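Local coordinates for protein endo-beta-mannanase (Opitutaceae bacterium TAV5, PDB 7BOB) that probably trims mannose units from beta-1,4-mannans as a trimeric exo-beta-1,4-mannosidase of glycosyl hydrolase family 5, at residues E188-S193 with G233-T238. Sequence-based numbering, arbitrary orientation.
Sequences EALILS and GIDVLT
Strands 191-192 and 237-241 are successive along the chain and form the two edges of the parallel sheet, which meet at 188-193 and 233-238 to close the glycoside hydrolase family 5 (beta/alpha)8 barrel. The evidence is a single beta bridge, Leu192 with Val236. Ile191 O takes two donors in its own plane: Asp235 N at 2.9 Å, bent to 139° at the hydrogen, and Val236 N at 3.3 Å, straighter.

Packing is tightest on the two buried flanks. Leu192 and Val236 run alongside each other in the same direction, with CD2 3.7 Å from CG1, and Leu278 of the next strand touches both. Ile234 CD1 meets Ile191 CG2, the two side chains crossing at about a right angle, and Ile234 also packs on Cys175 and Thr179 of helix 168-183.

The partly exposed end, at Ala189, Gly233 and Asp235, relies instead on polar groups. Asp235 CB already points at 188-193, and with CG anti to the carbonyl carbon (chi1 -54°) the carboxylate is turned so that OD2 receives Ile191 N through the anti lone pair at 3.1 Å, nearly straight at 167°. The same oxygen lies 3.2 Å from Ala189 O, an acceptor pair whose repulsion is probably relieved by Arg183, salt-bridged to OD2 and hydrogen-bonded to Ala189 O and Gly233 O. An alanine at Asp235 would probably leave Ile191 N without this acceptor and Arg183 without its counter-charge, loosening this end.

At the other end, Ser193 OG donates to a water, and the backbone of Cys195 serves both hydroxyls, its N bonded to Ser193 OG and its O to Thr238 OG1. The join thus rests on one carbonyl oxygen that accepts from two N-H groups and one carboxylate, its charge probably balanced by the salt bridge to Arg183.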
loop_
_atom_site.group_PDB
_atom_site.type_symbol
_atom_site.label_atom_id
_atom_site.label_comp_id
_atom_site.label_asym_id
_atom_site.label_seq_id
_atom_site.Cartn_x
_atom_site.Cartn_y
_atom_site.Cartn_z
ATOM N N GLU A 188 32.096 6.308 -31.330
ATOM C CA GLU A 188 31.237 7.304 -31.958
ATOM C C GLU A 188 29.837 6.783 -32.253
ATOM O O GLU A 188 29.062 7.467 -32.929
ATOM C CB GLU A 188 31.883 7.819 -33.254
ATOM C CG GLU A 188 33.202 8.540 -33.041
ATOM C CD GLU A 188 33.159 9.497 -31.852
ATOM O OE1 GLU A 188 32.354 10.454 -31.876
ATOM O OE2 GLU A 188 33.926 9.287 -30.885
ATOM N N ALA A 189 29.504 5.586 -31.786
ATOM C CA ALA A 189 28.192 5.021 -32.063
ATOM C C ALA A 189 27.079 5.893 -31.481
ATOM O O ALA A 189 27.257 6.599 -30.477
ATOM C CB ALA A 189 28.092 3.606 -31.487
ATOM N N LEU A 190 25.923 5.839 -32.138
ATOM C CA LEU A 190 24.683 6.367 -31.594
ATOM C C LEU A 190 24.030 5.278 -30.743
ATOM O O LEU A 190 23.736 4.182 -31.238
ATOM C CB LEU A 190 23.750 6.825 -32.712
ATOM C CG LEU A 190 24.235 8.009 -33.562
ATOM C CD1 LEU A 190 23.125 8.549 -34.450
ATOM C CD2 LEU A 190 24.803 9.110 -32.682
ATOM N N ILE A 191 23.844 5.571 -29.458
ATOM C CA ILE A 191 23.196 4.670 -28.510
ATOM C C ILE A 191 21.837 5.252 -28.136
ATOM O O ILE A 191 21.721 6.444 -27.822
ATOM C CB ILE A 191 24.072 4.441 -27.266
ATOM C CG1 ILE A 191 25.483 4.023 -27.700
ATOM C CG2 ILE A 191 23.478 3.370 -26.380
ATOM C CD1 ILE A 191 26.470 3.935 -26.563
ATOM N N LEU A 192 20.807 4.420 -28.215
ATOM C CA LEU A 192 19.466 4.785 -27.801
ATOM C C LEU A 192 19.152 4.039 -26.515
ATOM O O LEU A 192 19.696 2.957 -26.260
ATOM C CB LEU A 192 18.432 4.440 -28.872
ATOM C CG LEU A 192 18.758 4.823 -30.319
ATOM C CD1 LEU A 192 19.330 3.664 -31.093
ATOM C CD2 LEU A 192 17.502 5.303 -30.991
ATOM N N SER A 193 18.270 4.630 -25.702
ATOM C CA SER A 193 17.927 4.019 -24.422
ATOM C C SER A 193 17.026 2.805 -24.595
ATOM O O SER A 193 17.230 1.794 -23.927
ATOM C CB SER A 193 17.244 5.044 -23.513
ATOM O OG SER A 193 15.870 5.153 -23.831
ATOM N N GLY A 233 25.642 8.888 -21.590
ATOM C CA GLY A 233 26.056 8.116 -22.741
ATOM C C GLY A 233 24.974 7.810 -23.752
ATOM O O GLY A 233 25.247 7.073 -24.704
ATOM N N ILE A 234 23.763 8.353 -23.593
ATOM C CA ILE A 234 22.652 8.080 -24.503
ATOM C C ILE A 234 22.513 9.254 -25.469
ATOM O O ILE A 234 22.295 10.393 -25.041
ATOM C CB ILE A 234 21.344 7.848 -23.730
ATOM C CG1 ILE A 234 21.466 6.595 -22.849
ATOM C CG2 ILE A 234 20.176 7.733 -24.706
ATOM C CD1 ILE A 234 21.538 5.328 -23.647
ATOM N N ASP A 235 22.650 8.994 -26.771
ATOM C CA ASP A 235 22.567 10.080 -27.744
ATOM C C ASP A 235 21.140 10.365 -28.174
ATOM O O ASP A 235 20.821 11.507 -28.502
ATOM C CB ASP A 235 23.409 9.766 -29.002
ATOM C CG ASP A 235 24.845 9.436 -28.668
ATOM O OD1 ASP A 235 25.609 10.358 -28.309
ATOM O OD2 ASP A 235 25.208 8.243 -28.725
ATOM N N VAL A 236 20.287 9.345 -28.226
ATOM C CA VAL A 236 18.935 9.483 -28.754
ATOM C C VAL A 236 17.952 8.941 -27.721
ATOM O O VAL A 236 17.927 7.732 -27.457
ATOM C CB VAL A 236 18.748 8.745 -30.086
ATOM C CG1 VAL A 236 17.322 8.931 -30.563
ATOM C CG2 VAL A 236 19.752 9.245 -31.139
ATOM N N LEU A 237 17.131 9.822 -27.164
ATOM C CA LEU A 237 16.039 9.384 -26.305
ATOM C C LEU A 237 15.020 8.630 -27.147
ATOM O O LEU A 237 14.911 8.848 -28.359
ATOM C CB LEU A 237 15.382 10.589 -25.640
ATOM C CG LEU A 237 16.370 11.510 -24.929
ATOM C CD1 LEU A 237 15.626 12.654 -24.209
ATOM C CD2 LEU A 237 17.208 10.692 -23.939
ATOM N N THR A 238 14.284 7.720 -26.514
ATOM C CA THR A 238 13.222 7.015 -27.220
ATOM C C THR A 238 11.875 7.191 -26.511
ATOM O O THR A 238 11.804 7.490 -25.316
ATOM C CB THR A 238 13.530 5.518 -27.356
ATOM O OG1 THR A 238 13.543 4.933 -26.055
ATOM C CG2 THR A 238 14.878 5.292 -28.032
HETATM O O HOH W 1 15.331 7.825 -23.330
#